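Local coordinates for protein glutathione S-transferase (Natrialba magadii ATCC 43099, PDB 6GZF) that probably acts as a Xi-class glutathione transferase of the glutathionyl-hydroquinone reductase type in a haloalkaliphilic archaeon, at residues Arg249-Tyr254 against Pro314-Glu319. Sequence-based numbering, arbitrary orientation.
Sequences RFDNVY and PDLDFE
Pro-314 sets its ring against the backbone carbonyl of Asp-251, with CD 3.3 Å from Asp-251 O and CG 3.6 Å from the same oxygen. Two residues on, Leu-316 sets one methyl, CD1, against two side chains of the short helix 250-254. It meets Asn-252 tip to tip, CD1 lying 3.5 Å from OD1 of the amide, and it touches Asp-251 at CB, 3.9 Å away. Asp-251 offers that methylene rather than its charge; its CG sits beside its own backbone N (chi1 -70°). The carboxylate bonds elsewhere, OD1 to the backbone N of Ile-265 and OD2 to that of Arg-266. Trp-272 of helix 271-279 also touches Leu-316, while Tyr-264 contacts both Asp-251 and Pro-314. The short helix is itself a wider pi-type turn, with Tyr-254 N bonded to Arg-249 O at 3.2 Å. Tyr-254, predicted to lower the pKa of the active-site cysteine, bonds through its hydroxyl to Tyr-196, the predicted proton donor/acceptor. The loop after helix 290-299 meets the short helix through Pro-314 and Leu-316. No hydrogen bond crosses between 249-254 and 314-319, so this small interface rests on van der Waals contact, the Asp-251 carboxylate being satisfied by neighbouring backbone N-H groups.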
ATOM      1  N   ARG A 249       4.023 -12.110  -6.172  1.00 17.68           N
ATOM      2  CA  ARG A 249       4.569 -10.974  -5.436  1.00 21.37           C
ATOM      3  C   ARG A 249       3.567  -9.832  -5.299  1.00 17.81           C
ATOM      4  O   ARG A 249       3.877  -8.794  -4.713  1.00 25.06           O
ATOM      5  CB  ARG A 249       5.833 -10.457  -6.124  1.00 17.23           C
ATOM      6  CG  ARG A 249       7.010 -11.409  -6.066  1.00 19.93           C
ATOM      7  CD  ARG A 249       8.174 -10.895  -6.896  1.00 18.37           C
ATOM      8  NE  ARG A 249       9.409 -11.612  -6.599  1.00 18.03           N
ATOM      9  CZ  ARG A 249       9.737 -12.788  -7.126  1.00 23.64           C
ATOM     10  NH1 ARG A 249       8.915 -13.387  -7.979  1.00 23.16           N
ATOM     11  NH2 ARG A 249      10.882 -13.367  -6.798  1.00 26.69           N
ATOM     12  N   PHE A 250       2.366 -10.029  -5.831  1.00 17.18           N
ATOM     13  CA  PHE A 250       1.398  -8.943  -5.943  1.00 26.26           C
ATOM     14  C   PHE A 250       0.806  -8.517  -4.600  1.00 23.53           C
ATOM     15  O   PHE A 250       0.829  -7.336  -4.256  1.00 23.50           O
ATOM     16  CB  PHE A 250       0.271  -9.343  -6.898  1.00 26.61           C
ATOM     17  CG  PHE A 250      -0.492  -8.175  -7.464  1.00 22.06           C
ATOM     18  CD1 PHE A 250      -1.464  -7.530  -6.717  1.00 23.20           C
ATOM     19  CD2 PHE A 250      -0.238  -7.726  -8.749  1.00 22.03           C
ATOM     20  CE1 PHE A 250      -2.163  -6.459  -7.239  1.00 25.85           C
ATOM     21  CE2 PHE A 250      -0.935  -6.656  -9.276  1.00 23.67           C
ATOM     22  CZ  PHE A 250      -1.897  -6.022  -8.520  1.00 25.70           C
ATOM     23  N   ASP A 251       0.277  -9.475  -3.847  1.00 22.95           N
ATOM     24  CA  ASP A 251      -0.470  -9.161  -2.631  1.00 25.09           C
ATOM     25  C   ASP A 251       0.418  -8.855  -1.427  1.00 23.55           C
ATOM     26  O   ASP A 251      -0.043  -8.268  -0.449  1.00 23.17           O
ATOM     27  CB  ASP A 251      -1.422 -10.310  -2.291  1.00 28.64           C
ATOM     28  CG  ASP A 251      -2.576 -10.414  -3.269  1.00 25.84           C
ATOM     29  OD1 ASP A 251      -2.517  -9.749  -4.325  1.00 26.23           O
ATOM     30  OD2 ASP A 251      -3.540 -11.154  -2.983  1.00 24.90           O
ATOM     31  N   ASN A 252       1.685  -9.247  -1.495  1.00 28.17           N
ATOM     32  CA  ASN A 252       2.618  -8.973  -0.406  1.00 29.06           C
ATOM     33  C   ASN A 252       3.453  -7.723  -0.658  1.00 29.34           C
ATOM     34  O   ASN A 252       3.958  -7.106   0.279  1.00 34.20           O
ATOM     35  CB  ASN A 252       3.543 -10.171  -0.174  1.00 26.53           C
ATOM     36  CG  ASN A 252       2.981 -11.158   0.834  1.00 31.69           C
ATOM     37  OD1 ASN A 252       2.310 -12.122   0.467  1.00 26.22           O
ATOM     38  ND2 ASN A 252       3.257 -10.920   2.112  1.00 35.61           N
ATOM     39  N   VAL A 253       3.598  -7.351  -1.927  1.00 23.70           N
ATOM     40  CA  VAL A 253       4.468  -6.238  -2.295  1.00 25.68           C
ATOM     41  C   VAL A 253       3.797  -5.222  -3.220  1.00 23.25           C
ATOM     42  O   VAL A 253       3.586  -4.072  -2.835  1.00 19.16           O
ATOM     43  CB  VAL A 253       5.754  -6.743  -2.978  1.00 17.44           C
ATOM     44  CG1 VAL A 253       6.562  -5.576  -3.515  1.00 21.60           C
ATOM     45  CG2 VAL A 253       6.584  -7.572  -2.011  1.00 23.04           C
ATOM     46  N   TYR A 254       3.470  -5.655  -4.434  1.00 16.29           N
ATOM     47  CA  TYR A 254       2.978  -4.760  -5.481  1.00 21.63           C
ATOM     48  C   TYR A 254       1.739  -3.971  -5.065  1.00 23.87           C
ATOM     49  O   TYR A 254       1.610  -2.788  -5.379  1.00 18.61           O
ATOM     50  CB  TYR A 254       2.670  -5.561  -6.748  1.00 22.88           C
ATOM     51  CG  TYR A 254       3.884  -6.192  -7.394  1.00 20.41           C
ATOM     52  CD1 TYR A 254       5.151  -5.648  -7.221  1.00 18.35           C
ATOM     53  CD2 TYR A 254       3.763  -7.336  -8.171  1.00 16.80           C
ATOM     54  CE1 TYR A 254       6.262  -6.224  -7.809  1.00 18.02           C
ATOM     55  CE2 TYR A 254       4.867  -7.918  -8.762  1.00 20.05           C
ATOM     56  CZ  TYR A 254       6.113  -7.358  -8.579  1.00 19.99           C
ATOM     57  OH  TYR A 254       7.216  -7.935  -9.166  1.00 19.43           O
ATOM     58  N   PRO A 314      -0.881  -9.856   3.887  1.00 25.97           N
ATOM     59  CA  PRO A 314      -1.953 -10.814   4.180  1.00 29.33           C
ATOM     60  C   PRO A 314      -1.429 -12.179   4.614  1.00 33.09           C
ATOM     61  O   PRO A 314      -0.279 -12.516   4.339  1.00 37.40           O
ATOM     62  CB  PRO A 314      -2.699 -10.932   2.843  1.00 31.25           C
ATOM     63  CG  PRO A 314      -2.259  -9.753   2.033  1.00 27.78           C
ATOM     64  CD  PRO A 314      -0.854  -9.488   2.463  1.00 26.73           C
ATOM     65  N   ASP A 315      -2.277 -12.949   5.289  1.00 39.44           N
ATOM     66  CA  ASP A 315      -1.952 -14.326   5.631  1.00 41.06           C
ATOM     67  C   ASP A 315      -2.414 -15.233   4.496  1.00 35.07           C
ATOM     68  O   ASP A 315      -3.526 -15.758   4.520  1.00 38.53           O
ATOM     69  CB  ASP A 315      -2.605 -14.731   6.954  1.00 40.76           C
ATOM     70  CG  ASP A 315      -1.957 -15.954   7.576  1.00 56.44           C
ATOM     71  OD1 ASP A 315      -0.736 -16.138   7.393  1.00 53.57           O
ATOM     72  OD2 ASP A 315      -2.670 -16.728   8.250  1.00 51.24           O
ATOM     73  N   LEU A 316      -1.553 -15.400   3.498  1.00 32.73           N
ATOM     74  CA  LEU A 316      -1.918 -16.112   2.278  1.00 32.17           C
ATOM     75  C   LEU A 316      -1.698 -17.615   2.388  1.00 29.21           C
ATOM     76  O   LEU A 316      -0.571 -18.078   2.562  1.00 32.76           O
ATOM     77  CB  LEU A 316      -1.127 -15.561   1.091  1.00 28.99           C
ATOM     78  CG  LEU A 316      -1.595 -14.210   0.547  1.00 20.63           C
ATOM     79  CD1 LEU A 316      -0.672 -13.730  -0.561  1.00 21.15           C
ATOM     80  CD2 LEU A 316      -3.028 -14.305   0.051  1.00 23.17           C
ATOM     81  N   ASP A 317      -2.784 -18.372   2.276  1.00 28.49           N
ATOM     82  CA  ASP A 317      -2.704 -19.825   2.289  1.00 27.29           C
ATOM     83  C   ASP A 317      -2.514 -20.353   0.873  1.00 29.46           C
ATOM     84  O   ASP A 317      -3.476 -20.758   0.219  1.00 27.87           O
ATOM     85  CB  ASP A 317      -3.957 -20.430   2.923  1.00 29.81           C
ATOM     86  CG  ASP A 317      -3.771 -21.885   3.313  1.00 42.04           C
ATOM     87  OD1 ASP A 317      -2.610 -22.323   3.449  1.00 35.86           O
ATOM     88  OD2 ASP A 317      -4.788 -22.589   3.486  1.00 50.39           O
ATOM     89  N   PHE A 318      -1.272 -20.334   0.400  1.00 31.74           N
ATOM     90  CA  PHE A 318      -0.945 -20.853  -0.922  1.00 31.65           C
ATOM     91  C   PHE A 318      -1.254 -22.342  -1.013  1.00 37.73           C
ATOM     92  O   PHE A 318      -1.565 -22.860  -2.086  1.00 36.97           O
ATOM     93  CB  PHE A 318       0.532 -20.611  -1.248  1.00 29.34           C
ATOM     94  CG  PHE A 318       0.865 -19.179  -1.554  1.00 30.34           C
ATOM     95  CD1 PHE A 318       0.364 -18.564  -2.690  1.00 34.03           C
ATOM     96  CD2 PHE A 318       1.694 -18.453  -0.715  1.00 26.65           C
ATOM     97  CE1 PHE A 318       0.677 -17.248  -2.978  1.00 27.61           C
ATOM     98  CE2 PHE A 318       2.010 -17.136  -0.997  1.00 26.68           C
ATOM     99  CZ  PHE A 318       1.500 -16.533  -2.129  1.00 26.24           C
ATOM    100  N   GLU A 319      -1.167 -23.024   0.124  1.00 37.94           N
ATOM    101  CA  GLU A 319      -1.366 -24.466   0.173  1.00 39.23           C
ATOM    102  C   GLU A 319      -2.842 -24.839   0.298  1.00 38.99           C
ATOM    103  O   GLU A 319      -3.178 -26.004   0.515  1.00 37.29           O
ATOM    104  CB  GLU A 319      -0.574 -25.070   1.336  1.00 35.21           C
ATOM    105  CG  GLU A 319       0.897 -24.676   1.358  1.00 29.25           C
ATOM    106  CD  GLU A 319       1.756 -25.524   0.435  1.00 45.36           C
ATOM    107  OE1 GLU A 319       1.203 -26.193  -0.463  1.00 37.57           O
ATOM    108  OE2 GLU A 319       2.993 -25.520   0.611  1.00 52.16           O
TER